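Side-chain contacts in putative hexulose 6 phosphate synthase (Salmonella typhimurium, PDB 3F4W), which is probably an enzyme of the orotidine 5'-phosphate decarboxylase/HUMPS family, folded as a closed eight-stranded TIM barrel: residues Glu14-Met19 / Lys48-His53; Ala46-Glu49 / Glu55-Ala58; Gly187-His192 / Ala197-Lys202. All coordinates share one frame; numbering follows the deposited sequence.

Contact 1 of 3, residues Glu14-Met19 / Lys48-His53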
# COMPACT_ATOMS: atom_id res chain seq x y z
N GLU A 14 8.49 -3.85 -20.47
CA GLU A 14 8.16 -2.54 -21.02
C GLU A 14 9.02 -1.45 -20.39
O GLU A 14 9.45 -0.52 -21.08
CB GLU A 14 6.68 -2.23 -20.82
CG GLU A 14 5.75 -3.02 -21.73
CD GLU A 14 4.29 -2.75 -21.44
OE1 GLU A 14 3.97 -2.29 -20.32
OE2 GLU A 14 3.45 -2.99 -22.34
N ALA A 15 9.25 -1.56 -19.09
CA ALA A 15 10.03 -0.56 -18.36
C ALA A 15 11.50 -0.58 -18.75
O ALA A 15 12.14 0.46 -18.85
CB ALA A 15 9.87 -0.76 -16.86
N MET A 16 12.03 -1.78 -18.95
CA MET A 16 13.44 -1.93 -19.33
C MET A 16 13.71 -1.27 -20.68
O MET A 16 14.75 -0.65 -20.88
CB MET A 16 13.83 -3.41 -19.37
CG MET A 16 13.69 -4.10 -18.02
SD MET A 16 14.85 -3.47 -16.79
CE MET A 16 16.27 -4.51 -17.08
N VAL A 17 12.76 -1.41 -21.59
CA VAL A 17 12.87 -0.78 -22.90
C VAL A 17 12.67 0.73 -22.81
O VAL A 17 13.42 1.50 -23.42
CB VAL A 17 11.84 -1.36 -23.88
CG1 VAL A 17 11.69 -0.45 -25.09
CG2 VAL A 17 12.24 -2.76 -24.30
N PHE A 18 11.67 1.15 -22.04
CA PHE A 18 11.34 2.57 -21.93
C PHE A 18 12.44 3.39 -21.27
O PHE A 18 12.71 4.51 -21.70
CB PHE A 18 10.02 2.76 -21.16
CG PHE A 18 9.58 4.19 -21.07
CD1 PHE A 18 8.86 4.78 -22.10
CD2 PHE A 18 9.88 4.95 -19.95
CE1 PHE A 18 8.45 6.10 -22.02
CE2 PHE A 18 9.47 6.28 -19.86
CZ PHE A 18 8.76 6.85 -20.89
N MET A 19 13.07 2.84 -20.24
CA MET A 19 14.11 3.57 -19.51
C MET A 19 15.28 3.99 -20.40
O MET A 19 15.88 5.04 -20.19
CB MET A 19 14.60 2.77 -18.30
CG MET A 19 13.68 2.84 -17.09
SD MET A 19 13.16 4.52 -16.65
CE MET A 19 14.73 5.37 -16.49
N LYS A 48 17.84 -1.97 -10.88
CA LYS A 48 19.05 -1.55 -10.18
C LYS A 48 20.27 -2.23 -10.80
O LYS A 48 21.37 -1.68 -10.79
CB LYS A 48 18.96 -1.87 -8.69
CG LYS A 48 20.08 -1.29 -7.85
CD LYS A 48 20.04 0.24 -7.82
CE LYS A 48 21.23 0.79 -7.05
NZ LYS A 48 21.19 2.28 -6.95
N GLU A 49 20.05 -3.42 -11.35
CA GLU A 49 21.11 -4.16 -12.02
C GLU A 49 21.49 -3.51 -13.35
O GLU A 49 22.67 -3.40 -13.69
CB GLU A 49 20.68 -5.61 -12.25
CG GLU A 49 21.67 -6.46 -13.03
CD GLU A 49 21.24 -7.92 -13.12
OE1 GLU A 49 20.07 -8.18 -13.47
OE2 GLU A 49 22.08 -8.80 -12.83
N LYS A 50 20.49 -3.08 -14.10
CA LYS A 50 20.73 -2.48 -15.41
C LYS A 50 21.28 -1.06 -15.29
O LYS A 50 22.13 -0.65 -16.08
CB LYS A 50 19.46 -2.49 -16.26
CG LYS A 50 19.71 -2.16 -17.72
CD LYS A 50 18.43 -2.16 -18.53
CE LYS A 50 18.71 -1.85 -19.99
NZ LYS A 50 17.47 -1.56 -20.76
N TYR A 51 20.80 -0.32 -14.30
CA TYR A 51 21.22 1.07 -14.11
C TYR A 51 21.80 1.27 -12.72
O TYR A 51 21.19 1.92 -11.88
CB TYR A 51 20.04 2.02 -14.33
CG TYR A 51 19.29 1.76 -15.62
CD1 TYR A 51 19.75 2.27 -16.83
CD2 TYR A 51 18.12 1.01 -15.62
CE1 TYR A 51 19.06 2.04 -18.00
CE2 TYR A 51 17.43 0.77 -16.80
CZ TYR A 51 17.90 1.29 -17.98
OH TYR A 51 17.22 1.05 -19.15
N PRO A 52 23.00 0.72 -12.48
CA PRO A 52 23.64 0.71 -11.16
C PRO A 52 23.95 2.11 -10.64
O PRO A 52 24.01 2.31 -9.42
CB PRO A 52 24.96 -0.04 -11.41
CG PRO A 52 24.74 -0.80 -12.67
CD PRO A 52 23.82 0.03 -13.49
N HIS A 53 24.15 3.06 -11.54
CA HIS A 53 24.51 4.41 -11.15
C HIS A 53 23.31 5.31 -10.91
O HIS A 53 23.46 6.47 -10.52
CB HIS A 53 25.44 5.04 -12.19
CG HIS A 53 26.72 4.29 -12.39
ND1 HIS A 53 26.94 3.47 -13.47
CD2 HIS A 53 27.83 4.21 -11.62
CE1 HIS A 53 28.14 2.93 -13.37
NE2 HIS A 53 28.70 3.36 -12.26
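K50 reaches across from the end of helix 42-50 to M16 on helix 12-22, and the course of its side chain can be traced atom by atom. CB starts 3.9 Å from the terminal methyl CE of M16. CG lies over one face of the Y51 ring, displaced toward the rim. CD then meets M16 CE at 3.5 Å, the closest carbon-carbon approach of the pair. CE of K50 passes 3.4 Å from Y51 OH. K50 NZ ends 2.9 Å from the carbonyl O of M16 in a weak hydrogen bond. With CG anti to the backbone N (chi1 -168°) and the chain extended beyond it, the ammonium is carried straight to the facing helix. M16 runs the opposite way alongside, bent at chi2 and chi3, which brings its methyl back against the lysine carbons. The stronger partner of NZ is D20, through a salt bridge; the other carboxylate oxygen of D20 is hydrogen-bonded to Y51 OH, so one acid holds both tips. On the buried side, M19 CB approaches the tyrosine obliquely, 3.6 Å from CZ and 3.2 Å from OH. M19 also touches L5 and L7 of strand 2-7, and Y51 touches I29. The pattern is that of neighbouring outer helices of a TIM barrel, polar toward the surface and apolar where the helices face the barrel strands.

Contact 2 of 3, residues Ala46-Glu49 / Glu55-Ala58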
# COMPACT_ATOMS: atom_id res chain seq x y z
N ALA A 46 16.04 -6.00 -11.08
CA ALA A 46 16.34 -5.90 -12.50
C ALA A 46 16.75 -4.48 -12.90
O ALA A 46 17.71 -4.29 -13.65
CB ALA A 46 15.14 -6.35 -13.33
N ILE A 47 16.02 -3.49 -12.42
CA ILE A 47 16.31 -2.10 -12.77
C ILE A 47 17.62 -1.63 -12.15
O ILE A 47 18.42 -0.98 -12.81
CB ILE A 47 15.15 -1.18 -12.36
CG1 ILE A 47 13.94 -1.42 -13.27
CG2 ILE A 47 15.58 0.28 -12.42
CD1 ILE A 47 12.68 -0.72 -12.81
N LYS A 48 17.84 -1.97 -10.88
CA LYS A 48 19.05 -1.55 -10.18
C LYS A 48 20.27 -2.23 -10.80
O LYS A 48 21.37 -1.68 -10.79
CB LYS A 48 18.96 -1.87 -8.69
CG LYS A 48 20.08 -1.29 -7.85
CD LYS A 48 20.04 0.24 -7.82
CE LYS A 48 21.23 0.79 -7.05
NZ LYS A 48 21.19 2.28 -6.95
N GLU A 49 20.05 -3.42 -11.35
CA GLU A 49 21.11 -4.16 -12.02
C GLU A 49 21.49 -3.51 -13.35
O GLU A 49 22.67 -3.40 -13.69
CB GLU A 49 20.68 -5.61 -12.25
CG GLU A 49 21.67 -6.46 -13.03
CD GLU A 49 21.24 -7.92 -13.12
OE1 GLU A 49 20.07 -8.18 -13.47
OE2 GLU A 49 22.08 -8.80 -12.83
N GLU A 55 19.64 6.02 -8.85
CA GLU A 55 18.95 5.70 -7.61
C GLU A 55 17.58 5.10 -7.92
O GLU A 55 16.90 5.51 -8.86
CB GLU A 55 18.81 6.93 -6.72
CG GLU A 55 20.12 7.37 -6.08
CD GLU A 55 19.95 8.55 -5.15
OE1 GLU A 55 20.61 8.57 -4.09
OE2 GLU A 55 19.16 9.46 -5.47
N VAL A 56 17.18 4.11 -7.13
CA VAL A 56 15.91 3.44 -7.35
C VAL A 56 15.01 3.63 -6.14
O VAL A 56 15.43 3.40 -5.00
CB VAL A 56 16.10 1.93 -7.64
CG1 VAL A 56 14.75 1.23 -7.79
CG2 VAL A 56 16.94 1.73 -8.90
N LEU A 57 13.79 4.09 -6.39
CA LEU A 57 12.78 4.31 -5.36
C LEU A 57 11.70 3.24 -5.48
O LEU A 57 11.13 3.04 -6.55
CB LEU A 57 12.17 5.71 -5.55
CG LEU A 57 10.95 6.32 -4.83
CD1 LEU A 57 9.86 5.31 -4.49
CD2 LEU A 57 11.34 7.14 -3.59
N ALA A 58 11.42 2.53 -4.39
CA ALA A 58 10.33 1.56 -4.38
C ALA A 58 9.09 2.19 -3.76
O ALA A 58 9.05 2.45 -2.56
CB ALA A 58 10.73 0.31 -3.60
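Helix 42-50 and strand 55-62 follow each other closely in the chain, and their backbones come nearest at K48 and V56, whose CA atoms are 6.5 Å apart. V56 turns its side chain toward the helix, and one methyl carries the meeting. Its CG2, anti to the carbonyl carbon, lies 3.6 Å from CD of K48 and 4.0 Å from CG2 of I47, so it is flanked by a lysine chain and an isoleucine branch. K48 slides past the valine in the opposite direction. Its bend at chi2 (66°) swings CD over V56 before the chain straightens toward NZ, which ends 4.1 Å from CA of E55. That ammonium does not pair with the E55 carboxylate, since NZ and OE1 are 6.9 Å apart. Instead, NZ forms a salt bridge with D79 and a hydrogen bond with the carbonyl O of K54. E55 points away from the helix, and its OE2 is held by Y80 and K2. I47 also packs on V31 and V56 on I44, extending the apolar layer between helix and barrel. No hydrogen bond crosses between the two segments. Their cohesion is therefore apolar contact, while charge acts through a third element: OD1 of D79 takes both K48 NZ and the backbone N of V56, which probably fixes the lysine end relative to the start of the strand.

Contact 3 of 3, residues Gly187-His192 / Ala197-Lys202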
# COMPACT_ATOMS: atom_id res chain seq x y z
N GLY A 187 5.45 11.29 -13.83
CA GLY A 187 5.12 9.97 -14.31
C GLY A 187 4.48 10.04 -15.68
O GLY A 187 5.16 9.99 -16.70
N SER A 188 3.16 10.18 -15.68
CA SER A 188 2.35 10.14 -16.90
C SER A 188 2.81 11.09 -18.00
O SER A 188 2.79 10.74 -19.18
CB SER A 188 0.88 10.40 -16.57
OG SER A 188 0.08 10.35 -17.74
N ALA A 189 3.22 12.30 -17.63
CA ALA A 189 3.65 13.29 -18.61
C ALA A 189 4.74 12.73 -19.50
O ALA A 189 4.82 13.05 -20.69
CB ALA A 189 4.12 14.56 -17.92
N ILE A 190 5.58 11.87 -18.92
CA ILE A 190 6.69 11.26 -19.66
C ILE A 190 6.35 9.88 -20.23
O ILE A 190 6.64 9.60 -21.39
CB ILE A 190 7.96 11.16 -18.77
CG1 ILE A 190 8.52 12.56 -18.50
CG2 ILE A 190 9.00 10.28 -19.43
CD1 ILE A 190 9.58 12.61 -17.41
N THR A 191 5.74 9.03 -19.42
CA THR A 191 5.47 7.66 -19.85
C THR A 191 4.44 7.58 -20.98
O THR A 191 4.48 6.67 -21.81
CB THR A 191 5.06 6.74 -18.68
OG1 THR A 191 3.91 7.29 -18.02
CG2 THR A 191 6.20 6.61 -17.68
N HIS A 192 3.52 8.55 -21.02
CA HIS A 192 2.51 8.58 -22.06
C HIS A 192 2.83 9.61 -23.14
O HIS A 192 1.99 9.93 -23.98
CB HIS A 192 1.13 8.88 -21.47
CG HIS A 192 0.57 7.77 -20.63
ND1 HIS A 192 0.41 6.49 -21.11
CD2 HIS A 192 0.14 7.75 -19.35
CE1 HIS A 192 -0.10 5.73 -20.16
NE2 HIS A 192 -0.27 6.47 -19.08
N ALA A 197 11.63 11.14 -24.59
CA ALA A 197 12.95 11.76 -24.44
C ALA A 197 12.83 13.28 -24.46
O ALA A 197 13.48 13.97 -23.69
CB ALA A 197 13.89 11.27 -25.54
N GLY A 198 11.98 13.79 -25.36
CA GLY A 198 11.75 15.21 -25.47
C GLY A 198 11.11 15.79 -24.22
O GLY A 198 11.55 16.81 -23.71
N GLU A 199 10.07 15.12 -23.73
CA GLU A 199 9.40 15.57 -22.52
C GLU A 199 10.34 15.50 -21.32
O GLU A 199 10.35 16.40 -20.48
CB GLU A 199 8.14 14.73 -22.25
CG GLU A 199 7.41 15.09 -20.95
CD GLU A 199 6.76 16.46 -20.99
OE1 GLU A 199 5.96 16.77 -20.08
OE2 GLU A 199 7.04 17.23 -21.94
N ALA A 200 11.13 14.44 -21.25
CA ALA A 200 12.10 14.29 -20.17
C ALA A 200 13.14 15.40 -20.22
O ALA A 200 13.53 15.96 -19.19
CB ALA A 200 12.77 12.92 -20.24
N ARG A 201 13.58 15.74 -21.43
CA ARG A 201 14.54 16.81 -21.62
C ARG A 201 14.00 18.16 -21.14
O ARG A 201 14.69 18.89 -20.43
CB ARG A 201 14.96 16.93 -23.08
CG ARG A 201 16.01 18.01 -23.31
CD ARG A 201 16.05 18.47 -24.76
NE ARG A 201 14.97 19.40 -25.08
CZ ARG A 201 14.01 19.16 -25.96
NH1 ARG A 201 13.97 18.00 -26.61
NH2 ARG A 201 13.08 20.07 -26.19
N LYS A 202 12.77 18.48 -21.53
CA LYS A 202 12.19 19.78 -21.22
C LYS A 202 11.94 19.96 -19.72
O LYS A 202 12.05 21.07 -19.19
CB LYS A 202 10.89 19.99 -22.00
CG LYS A 202 11.06 19.84 -23.50
CD LYS A 202 10.16 20.78 -24.28
CE LYS A 202 8.69 20.44 -24.09
NZ LYS A 202 8.35 19.14 -24.73
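I190 N and T191 N both donate to the carbonyl O of G187, each at 2.9 Å, and this double grip closes the first turn of helix 188-191, with G187 at the N-cap. The turn sets A189 and I190 against E199 of helix 196-209. From there the contact is made of carbon against carbon and oxygen, with no hydrogen bond between the two segments. E199 points toward the short helix; CG stands anti to the backbone N (chi1 177°), which sets it 3.3 Å from the carbonyl O of A189 and 3.7 Å from CG1 of I190, whose side chain passes it at a slant. A bend at chi2 (69°) then folds the carboxylate back along A189, bringing OE1 to 3.6 Å from A189 CB, a van der Waals contact. Both carboxylate oxygens are hydrogen-bonded outside the two segments, OE2 to S170 OG; within the same helix K202 NZ makes a long salt bridge to E199 OE2 at 3.6 Å. I190 also reaches past E199 to A200, its CD1 lying 4.1 Å from CA and 4.3 Å from CB of that alanine. At the opening of the short helix, S188 N donates to a bound malonate ion, consistent with the anion-binding helix start familiar after the eighth strand of TIM barrels. This helix directly follows strand 183-186 and, with helix 196-209, packs beside helix 12-22: F18 touches T191, while V22 touches A200.

Helix 42-50 serves contacts 1 and 2, facing a neighbouring helix in one and its own following strand in the other; M16 of contact 1 also packs on A46, with CE 3.7 Å from the carbonyl O. Helix 12-22 joins contact 1 to contact 3, where F18 CZ comes within 3.5 Å of I190 O. Contacts 2 and 3 do not touch. Contact 3 is the most buried, with three of its four touching residues buried, against two of four in contacts 1 and 2. Only contact 1 has a hydrogen bond between its segments, a weak one; the other two cross by packing, and their charged groups find partners mostly elsewhere, at D79, Y80, K2 and S170.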